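Local coordinates for maltose-binding protein MalE1 (Thermotoga maritima, PDB 6DTU), which binds maltotetraose in a cleft and, as in related solute-binding proteins, probably delivers malto-oligosaccharides to a membrane transporter, at residues I104-E109 / G262-M267; R146-S151 / E202-P207; N180-A185 / E367-Q372. One frame throughout, in Å; residues are numbered along the deposited sequence. Where two conformers were deposited one is given.

Contact 1. Residues I104-E109 / G262-M267. With GLC (alpha-D-glucopyranose), chain C.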
loop_
_atom_site.group_PDB
_atom_site.type_symbol
_atom_site.label_atom_id
_atom_site.label_comp_id
_atom_site.label_asym_id
_atom_site.label_seq_id
_atom_site.Cartn_x
_atom_site.Cartn_y
_atom_site.Cartn_z
ATOM N N ILE A 104 15.722 0.854 -3.268
ATOM C CA ILE A 104 16.076 -0.059 -2.185
ATOM C C ILE A 104 14.813 -0.364 -1.400
ATOM O O ILE A 104 14.279 0.527 -0.696
ATOM C CB ILE A 104 17.203 0.507 -1.307
ATOM C CG1 ILE A 104 18.475 0.739 -2.140
ATOM C CG2 ILE A 104 17.544 -0.480 -0.186
ATOM C CD1 ILE A 104 19.764 0.770 -1.346
ATOM N N PRO A 105 14.279 -1.582 -1.466
ATOM C CA PRO A 105 13.048 -1.925 -0.746
ATOM C C PRO A 105 13.324 -2.162 0.729
ATOM O O PRO A 105 14.344 -2.743 1.117
ATOM C CB PRO A 105 12.622 -3.239 -1.407
ATOM C CG PRO A 105 13.945 -3.859 -1.817
ATOM C CD PRO A 105 14.836 -2.731 -2.206
ATOM N N TYR A 106 12.404 -1.708 1.568
ATOM C CA TYR A 106 12.529 -1.992 2.990
ATOM C C TYR A 106 11.457 -2.934 3.523
ATOM O O TYR A 106 11.664 -3.537 4.582
ATOM C CB TYR A 106 12.604 -0.696 3.823
ATOM C CG TYR A 106 11.293 0.031 4.099
ATOM C CD1 TYR A 106 10.504 -0.302 5.187
ATOM C CD2 TYR A 106 10.903 1.112 3.319
ATOM C CE1 TYR A 106 9.327 0.369 5.439
ATOM C CE2 TYR A 106 9.733 1.788 3.574
ATOM C CZ TYR A 106 8.965 1.415 4.643
ATOM O OH TYR A 106 7.795 2.106 4.901
ATOM N N ALA A 107 10.337 -3.092 2.827
ATOM C CA ALA A 107 9.273 -3.953 3.330
ATOM C C ALA A 107 8.282 -4.244 2.222
ATOM O O ALA A 107 8.147 -3.471 1.268
ATOM C CB ALA A 107 8.509 -3.291 4.485
ATOM N N MET A 108 7.584 -5.361 2.360
ATOM C CA MET A 108 6.364 -5.600 1.599
ATOM C C MET A 108 5.161 -5.532 2.534
ATOM O O MET A 108 5.295 -5.417 3.757
ATOM C CB MET A 108 6.409 -6.926 0.828
ATOM C CG MET A 108 6.393 -8.131 1.720
ATOM S SD MET A 108 6.248 -9.689 0.804
ATOM C CE MET A 108 4.467 -9.913 0.778
ATOM N N GLU A 109 3.970 -5.581 1.942
ATOM C CA GLU A 109 2.768 -5.342 2.727
ATOM C C GLU A 109 1.553 -5.801 1.937
ATOM O O GLU A 109 1.598 -5.937 0.709
ATOM C CB GLU A 109 2.613 -3.850 3.046
ATOM C CG GLU A 109 2.439 -3.018 1.770
ATOM C CD GLU A 109 2.664 -1.543 1.969
ATOM O OE1 GLU A 109 3.151 -1.142 3.042
ATOM O OE2 GLU A 109 2.337 -0.785 1.039
ATOM N N GLY A 262 2.157 -4.896 -2.048
ATOM C CA GLY A 262 2.977 -3.732 -2.346
ATOM C C GLY A 262 4.347 -3.865 -1.712
ATOM O O GLY A 262 4.506 -4.529 -0.691
ATOM N N VAL A 263 5.343 -3.240 -2.336
ATOM C CA VAL A 263 6.688 -3.163 -1.770
ATOM C C VAL A 263 7.022 -1.689 -1.594
ATOM O O VAL A 263 6.771 -0.886 -2.497
ATOM C CB VAL A 263 7.729 -3.900 -2.640
ATOM C CG1 VAL A 263 9.059 -3.938 -1.924
ATOM C CG2 VAL A 263 7.244 -5.324 -2.943
ATOM N N GLN A 264 7.512 -1.323 -0.411
ATOM C CA GLN A 264 7.876 0.055 -0.082
ATOM C C GLN A 264 9.393 0.162 -0.121
ATOM O O GLN A 264 10.092 -0.777 0.275
ATOM C CB GLN A 264 7.394 0.418 1.331
ATOM C CG GLN A 264 5.879 0.431 1.514
ATOM C CD GLN A 264 5.248 1.685 0.956
ATOM O OE1 GLN A 264 5.853 2.762 0.957
ATOM N NE2 GLN A 264 4.015 1.563 0.486
ATOM N N GLY A 265 9.900 1.281 -0.637
ATOM C CA GLY A 265 11.331 1.437 -0.822
ATOM C C GLY A 265 11.746 2.873 -1.057
ATOM O O GLY A 265 10.930 3.794 -1.120
ATOM N N PHE A 266 13.055 3.035 -1.183
ATOM C CA PHE A 266 13.710 4.324 -1.329
ATOM C C PHE A 266 14.157 4.483 -2.777
ATOM O O PHE A 266 14.893 3.637 -3.299
ATOM C CB PHE A 266 14.944 4.376 -0.422
ATOM C CG PHE A 266 14.642 4.268 1.060
ATOM C CD1 PHE A 266 14.564 5.420 1.846
ATOM C CD2 PHE A 266 14.452 3.028 1.675
ATOM C CE1 PHE A 266 14.281 5.347 3.234
ATOM C CE2 PHE A 266 14.159 2.947 3.062
ATOM C CZ PHE A 266 14.077 4.109 3.834
ATOM N N MET A 267 13.758 5.590 -3.402
ATOM C CA MET A 267 14.105 5.894 -4.785
ATOM C C MET A 267 14.886 7.198 -4.830
ATOM O O MET A 267 14.662 8.081 -4.012
ATOM C CB MET A 267 12.860 6.022 -5.622
ATOM C CG MET A 267 12.186 4.687 -5.816
ATOM S SD MET A 267 10.442 4.819 -6.204
ATOM C CE MET A 267 9.715 5.106 -4.585
HETATM C C1 GLC C . -1.088 2.461 1.522
HETATM C C2 GLC C . -0.314 1.597 0.595
HETATM C C3 GLC C . -0.183 2.217 -0.721
HETATM C C4 GLC C . -1.539 2.514 -1.328
HETATM C C5 GLC C . -2.415 3.386 -0.378
HETATM C C6 GLC C . -3.781 3.471 -0.804
HETATM O O2 GLC C . 1.028 1.473 1.150
HETATM O O3 GLC C . 0.488 1.297 -1.660
HETATM O O4 GLC C . -1.372 3.301 -2.559
HETATM O O5 GLC C . -2.428 2.670 0.966
HETATM O O6 GLC C . -4.415 4.513 -0.080
#
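Strands 104-109 and 262-267 run antiparallel, their short axes at 144°, and a classic beta bulge sets Tyr106 and Ala107 together against Gln264. Gln264 O accepts from Tyr106 N at 2.8 Å and takes a weak, longer bond from Ala107 N. On the face carrying Gln264 and Phe266, the Tyr106 ring lies alongside the Gln264 chain, its CE2 3.5 Å from Gln264 CB, while Tyr106 CD2 meets Phe266 CE2 at 3.7 Å with the ring planes at 55°. Its hydroxyl reaches Asp299. On the other face Pro105 CB packs against Val263 CG1.

Glu109 leaves the backbone in the crowded position between N and carbonyl carbon (chi1 63°), then extends, so that the side chain crosses that of Gln264 obliquely. Gln264 bends at chi2 and points NE2 at OE2 of Glu109, 2.9 Å away, from above the carboxylate plane. Glu109 OE2 also accepts from O2 of a glucose unit, 2.6 Å away, and OE1 forms a salt bridge with Arg301, which would probably keep the group ionised. An alanine at Glu109 would probably cost the sugar this acceptor and let the Gln264 amide drift. Glu109 at the end of its strand and Gln264 in the middle of the partner, both pocket residues, form part of the sugar-binding cleft of this periplasmic binding protein, on a bulged antiparallel pair.

Contact 2. Residues R146-S151 / E202-P207; sequences RGFITS and EGILDP
A Schellman motif ends helix 187-201, with Gly203 at positive phi, and the loop that follows lies against the edge strand 146-149 of a four-stranded mixed sheet. Arg146 carries the polar half of the contact. Its chain bends at chi2 and chi3 and curls back, so that NH2 reaches two backbone carbonyls, one from each segment. The bond to Phe148 O, 2.8 Å from Arg146 NH2, stays within its own segment; the one from Arg146 NH2 to Ile204 O spans 3.1 Å and uses a carbonyl lone pair. Both acceptors lie some 30° out of the guanidinium plane, and neither bond is straight. The two carbonyl oxygens, Phe148 O and Ile204 O, are themselves only 3.1 Å apart, a repulsive pair that the positive charge of the guanidinium, whose NH2 faces both, would probably ease. Water 1, in the guanidinium plane, accepts from Arg146 NE and Phe148 N and donates to Ile204 O at 2.8 Å. Ile149 CG1 covers one face of the guanidinium, over its centre.

Beside this network, Phe148 CG is anti to the backbone N (chi1 177°), which turns the ring to the loop. Phe148 CD2 touches Leu205 CD2 at 3.5 Å, and its CB rests on Ile204 CG2 at 3.7 Å. Leu205 CD2 also packs by Thr150 N, a buried amide that finds no partner.

Asp209 gives Arg146 NH2 a salt bridge. Phe148 also packs on Leu130 and Ala134 of helix 127-140, Leu205 on Leu196 and Leu199 of helix 187-201, and Ile149 on Met214 of helix 211-219.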
loop_
_atom_site.group_PDB
_atom_site.type_symbol
_atom_site.label_atom_id
_atom_site.label_comp_id
_atom_site.label_asym_id
_atom_site.label_seq_id
_atom_site.Cartn_x
_atom_site.Cartn_y
_atom_site.Cartn_z
ATOM N N ARG A 146 -18.530 1.580 15.204
ATOM C CA ARG A 146 -18.830 1.053 13.886
ATOM C C ARG A 146 -18.422 -0.411 13.853
ATOM O O ARG A 146 -17.326 -0.765 14.297
ATOM C CB ARG A 146 -18.037 1.826 12.829
ATOM C CG ARG A 146 -18.676 3.127 12.353
ATOM C CD ARG A 146 -19.922 2.855 11.486
ATOM N NE ARG A 146 -19.549 2.131 10.270
ATOM C CZ ARG A 146 -19.114 2.699 9.151
ATOM N NH1 ARG A 146 -19.005 4.021 9.049
ATOM N NH2 ARG A 146 -18.789 1.935 8.116
ATOM N N GLY A 147 -19.315 -1.261 13.347
ATOM C CA GLY A 147 -18.993 -2.674 13.225
ATOM C C GLY A 147 -17.886 -2.952 12.224
ATOM O O GLY A 147 -17.015 -3.787 12.481
ATOM N N PHE A 148 -17.895 -2.251 11.087
ATOM C CA PHE A 148 -16.923 -2.494 10.027
ATOM C C PHE A 148 -16.712 -1.215 9.228
ATOM O O PHE A 148 -17.675 -0.517 8.904
ATOM C CB PHE A 148 -17.401 -3.613 9.093
ATOM C CG PHE A 148 -16.482 -3.868 7.936
ATOM C CD1 PHE A 148 -15.281 -4.547 8.121
ATOM C CD2 PHE A 148 -16.794 -3.375 6.672
ATOM C CE1 PHE A 148 -14.406 -4.748 7.055
ATOM C CE2 PHE A 148 -15.934 -3.582 5.595
ATOM C CZ PHE A 148 -14.735 -4.272 5.796
ATOM N N ILE A 149 -15.447 -0.907 8.927
ATOM C CA ILE A 149 -15.090 0.220 8.069
ATOM C C ILE A 149 -13.920 -0.159 7.170
ATOM O O ILE A 149 -12.926 -0.731 7.625
ATOM C CB ILE A 149 -14.713 1.502 8.847
ATOM C CG1 ILE A 149 -15.575 1.727 10.084
ATOM C CG2 ILE A 149 -14.816 2.726 7.926
ATOM C CD1 ILE A 149 -15.088 2.941 10.874
ATOM N N THR A 150 -14.006 0.247 5.908
ATOM C CA THR A 150 -12.820 0.406 5.080
ATOM C C THR A 150 -13.067 1.595 4.164
ATOM O O THR A 150 -14.120 2.240 4.229
ATOM C CB THR A 150 -12.420 -0.884 4.354
ATOM O OG1 THR A 150 -11.119 -0.699 3.782
ATOM C CG2 THR A 150 -13.415 -1.201 3.231
ATOM N N SER A 151 -12.080 1.899 3.320
ATOM C CA SER A 151 -12.222 3.016 2.391
ATOM C C SER A 151 -13.077 2.537 1.219
ATOM O O SER A 151 -12.578 1.977 0.242
ATOM C CB SER A 151 -10.845 3.511 1.971
ATOM O OG SER A 151 -10.973 4.774 1.338
ATOM N N GLU A 202 -26.633 -3.003 2.830
ATOM C CA GLU A 202 -27.024 -3.547 4.120
ATOM C C GLU A 202 -26.611 -2.665 5.290
ATOM O O GLU A 202 -26.838 -3.057 6.438
ATOM C CB GLU A 202 -26.513 -4.979 4.277
ATOM C CG GLU A 202 -27.119 -5.928 3.259
ATOM C CD GLU A 202 -26.770 -7.379 3.504
ATOM O OE1 GLU A 202 -26.393 -7.732 4.642
ATOM O OE2 GLU A 202 -26.870 -8.169 2.542
ATOM N N GLY A 203 -26.012 -1.498 5.031
ATOM C CA GLY A 203 -25.698 -0.536 6.075
ATOM C C GLY A 203 -24.417 -0.792 6.841
ATOM O O GLY A 203 -24.171 -0.119 7.850
ATOM N N ILE A 204 -23.603 -1.748 6.395
ATOM C CA ILE A 204 -22.326 -2.067 7.036
ATOM C C ILE A 204 -21.291 -0.995 6.726
ATOM O O ILE A 204 -20.403 -0.704 7.538
ATOM C CB ILE A 204 -21.849 -3.443 6.527
ATOM C CG1 ILE A 204 -22.949 -4.487 6.695
ATOM C CG2 ILE A 204 -20.553 -3.885 7.214
ATOM C CD1 ILE A 204 -23.329 -4.690 8.121
ATOM N N LEU A 205 -21.343 -0.456 5.507
ATOM C CA LEU A 205 -20.493 0.641 5.083
ATOM C C LEU A 205 -21.360 1.837 4.741
ATOM O O LEU A 205 -22.489 1.698 4.247
ATOM C CB LEU A 205 -19.670 0.276 3.849
ATOM C CG LEU A 205 -18.562 -0.740 4.075
ATOM C CD1 LEU A 205 -17.872 -1.012 2.762
ATOM C CD2 LEU A 205 -17.575 -0.274 5.156
ATOM N N ASP A 206 -20.819 2.992 4.980
ATOM C CA ASP A 206 -21.494 4.224 4.654
ATOM C C ASP A 206 -20.849 4.840 3.424
ATOM O O ASP A 206 -19.626 4.759 3.260
ATOM C CB ASP A 206 -21.402 5.206 5.825
ATOM C CG ASP A 206 -22.228 6.466 5.592
ATOM O OD1 ASP A 206 -23.449 6.439 5.873
ATOM O OD2 ASP A 206 -21.674 7.472 5.098
ATOM N N PRO A 207 -21.643 5.462 2.550
ATOM C CA PRO A 207 -21.104 6.033 1.310
ATOM C C PRO A 207 -19.951 7.004 1.516
ATOM O O PRO A 207 -19.134 7.183 0.616
ATOM C CB PRO A 207 -22.323 6.743 0.702
ATOM C CG PRO A 207 -23.506 6.011 1.251
ATOM C CD PRO A 207 -23.116 5.527 2.614
HETATM O O HOH W 1 -20.334 -0.752 10.366
#

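Contact 3. Residues N180-A185 / E367-Q372; sequences NDIGLA and ERIKAQ
Lys370, on the C-terminal helix 358-374, reaches across toward segment 180-185, touching it near its base and at its tip. From CB the chain sets out beside the helix, CG anti to the carbonyl carbon (chi1 -68°). Lys370 CG is the first atom to touch the strand: Ile182 CD1 lies 3.5 Å away, as the two side chains slide past each other in opposite directions. The next torsion is extended (chi2 -174°), carrying CD onward, and then two bends, at chi3 and chi4, fold CE and NZ round toward the backbone of Asn180. The ammonium group ends among oxygens. Lys370 NZ stands 2.9 Å from Asn180 O, and it donates to water 3, also 2.9 Å away, which in turn takes the N-H of Ile182 at 3.0 Å. A weaker bond leads from NZ to water 2, which also accepts from the side-chain ND2 of Asn180. Two waters thus join the lysine to the segment, water 3 to the backbone N-H of Ile182 in the strand and water 2, weakly, to the side-chain amide of Asn180 before it.

One residue back along the helix, at Ile369, the contact turns apolar. Ile182 CD1 sits 3.5 Å from Ile369 CG2, the two chains crossing obliquely, so that this one methyl is shared between Ile369 and the aliphatic stem of Lys370. Leu184 CD1 meets Ile369 CD1 at 3.9 Å, crossing it at about a right angle. Ile182 and Leu184 also rest on Val366, one turn earlier on the same helix, and Leu184 and Ile369 both touch Val340.

The chemistry is thus graded: isoleucine and leucine methyls, with the lysine CG, carry the direct packing, whereas toward the exposed Asn180 the charged tip is held by two waters and lies close to a carbonyl.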
loop_
_atom_site.group_PDB
_atom_site.type_symbol
_atom_site.label_atom_id
_atom_site.label_comp_id
_atom_site.label_asym_id
_atom_site.label_seq_id
_atom_site.Cartn_x
_atom_site.Cartn_y
_atom_site.Cartn_z
ATOM N N ASN A 180 -3.169 -4.282 -22.799
ATOM C CA ASN A 180 -4.336 -4.151 -23.659
ATOM C C ASN A 180 -5.467 -5.082 -23.260
ATOM O O ASN A 180 -6.532 -5.044 -23.882
ATOM C CB ASN A 180 -3.954 -4.373 -25.121
ATOM C CG ASN A 180 -3.212 -3.200 -25.699
ATOM O OD1 ASN A 180 -2.017 -3.031 -25.468
ATOM N ND2 ASN A 180 -3.918 -2.374 -26.458
ATOM N N ASP A 181 -5.273 -5.891 -22.226
ATOM C CA ASP A 181 -6.275 -6.833 -21.740
ATOM C C ASP A 181 -6.550 -6.460 -20.292
ATOM O O ASP A 181 -5.830 -6.874 -19.384
ATOM C CB ASP A 181 -5.786 -8.269 -21.908
ATOM C CG ASP A 181 -6.800 -9.306 -21.437
ATOM O OD1 ASP A 181 -7.731 -8.971 -20.680
ATOM O OD2 ASP A 181 -6.656 -10.475 -21.823
ATOM N N ILE A 182 -7.605 -5.681 -20.085
ATOM C CA ILE A 182 -7.949 -5.157 -18.769
ATOM C C ILE A 182 -9.123 -5.956 -18.216
ATOM O O ILE A 182 -10.106 -6.191 -18.924
ATOM C CB ILE A 182 -8.259 -3.652 -18.851
ATOM C CG1 ILE A 182 -7.025 -2.892 -19.336
ATOM C CG2 ILE A 182 -8.692 -3.103 -17.498
ATOM C CD1 ILE A 182 -7.286 -1.408 -19.518
ATOM N N GLY A 183 -9.024 -6.392 -16.951
ATOM C CA GLY A 183 -10.066 -7.243 -16.394
ATOM C C GLY A 183 -10.856 -6.643 -15.247
ATOM O O GLY A 183 -11.440 -7.359 -14.422
ATOM N N LEU A 184 -10.916 -5.325 -15.194
ATOM C CA LEU A 184 -11.584 -4.644 -14.099
ATOM C C LEU A 184 -13.078 -4.464 -14.331
ATOM O O LEU A 184 -13.738 -3.799 -13.526
ATOM C CB LEU A 184 -10.905 -3.298 -13.834
ATOM C CG LEU A 184 -9.455 -3.464 -13.400
ATOM C CD1 LEU A 184 -8.793 -2.100 -13.378
ATOM C CD2 LEU A 184 -9.375 -4.115 -12.036
ATOM N N ALA A 185 -13.613 -5.000 -15.433
ATOM C CA ALA A 185 -15.054 -5.043 -15.654
ATOM C C ALA A 185 -15.498 -6.417 -16.137
ATOM O O ALA A 185 -16.559 -6.531 -16.758
ATOM C CB ALA A 185 -15.533 -3.960 -16.624
ATOM N N GLU A 367 -13.165 1.635 -20.173
ATOM C CA GLU A 367 -13.014 2.453 -21.374
ATOM C C GLU A 367 -12.165 3.687 -21.097
ATOM O O GLU A 367 -11.377 4.114 -21.951
ATOM C CB GLU A 367 -14.382 2.887 -21.912
ATOM C CG GLU A 367 -15.402 1.765 -22.036
ATOM C CD GLU A 367 -16.654 2.171 -22.805
ATOM O OE1 GLU A 367 -17.234 1.307 -23.499
ATOM O OE2 GLU A 367 -17.071 3.346 -22.700
ATOM N N ARG A 368 -12.286 4.249 -19.897
ATOM C CA ARG A 368 -11.451 5.384 -19.540
ATOM C C ARG A 368 -9.990 4.978 -19.430
ATOM O O ARG A 368 -9.117 5.652 -19.978
ATOM C CB ARG A 368 -11.956 6.025 -18.246
ATOM C CG ARG A 368 -11.090 7.144 -17.726
ATOM C CD ARG A 368 -11.660 7.744 -16.451
ATOM N NE ARG A 368 -10.651 8.468 -15.679
ATOM C CZ ARG A 368 -10.911 9.107 -14.548
ATOM N NH1 ARG A 368 -12.145 9.108 -14.070
ATOM N NH2 ARG A 368 -9.946 9.738 -13.897
ATOM N N ILE A 369 -9.715 3.842 -18.786
ATOM C CA ILE A 369 -8.332 3.388 -18.625
ATOM C C ILE A 369 -7.706 3.117 -19.984
ATOM O O ILE A 369 -6.567 3.521 -20.257
ATOM C CB ILE A 369 -8.293 2.134 -17.741
ATOM C CG1 ILE A 369 -8.825 2.460 -16.344
ATOM C CG2 ILE A 369 -6.883 1.590 -17.672
ATOM C CD1 ILE A 369 -9.079 1.223 -15.488
ATOM N N LYS A 370 -8.445 2.422 -20.852
ATOM C CA LYS A 370 -7.927 2.063 -22.168
ATOM C C LYS A 370 -7.629 3.305 -22.997
ATOM O O LYS A 370 -6.562 3.415 -23.612
ATOM C CB LYS A 370 -8.940 1.175 -22.901
ATOM C CG LYS A 370 -9.120 -0.202 -22.297
ATOM C CD LYS A 370 -10.017 -1.090 -23.131
ATOM C CE LYS A 370 -9.251 -1.647 -24.321
ATOM N NZ LYS A 370 -8.161 -2.598 -23.899
ATOM N N ALA A 371 -8.552 4.268 -23.002
ATOM C CA ALA A 371 -8.335 5.472 -23.795
ATOM C C ALA A 371 -7.087 6.203 -23.328
ATOM O O ALA A 371 -6.291 6.684 -24.142
ATOM C CB ALA A 371 -9.573 6.371 -23.742
ATOM N N GLN A 372 -6.873 6.257 -22.017
ATOM C CA GLN A 372 -5.695 6.931 -21.503
ATOM C C GLN A 372 -4.418 6.167 -21.847
ATOM O O GLN A 372 -3.415 6.786 -22.198
ATOM C CB GLN A 372 -5.884 7.198 -20.012
ATOM C CG GLN A 372 -6.723 8.477 -19.699
ATOM C CD GLN A 372 -8.187 8.471 -20.197
ATOM O OE1 GLN A 372 -8.526 7.885 -21.220
ATOM N NE2 GLN A 372 -9.053 9.165 -19.463
HETATM O O HOH W 2 -7.113 -1.819 -26.554
HETATM O O HOH W 3 -9.339 -4.759 -22.378
#

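How the contacts relate
From the N terminus the chain first enters contact 1 with strand 104-109, then passes 146-151 and 180-185 before 202-207 comes back to close contact 2. Strand 262-267 then closes contact 1, so contact 2 is nested within its loop. Segment 180-185 waits longest: its partner, helix segment 367-372, arrives near the C terminus, and contact 3 therefore crosses both the others. None of the three touch; their centres lie 27 to 30 Å apart. Contact 1 joins two strands of the mixed sheet that holds strands 100-109 and 260-268, contact 2 seats a loop on the edge of the four-stranded sheet, and contact 3 ties the C-terminal helix to the small antiparallel sheet.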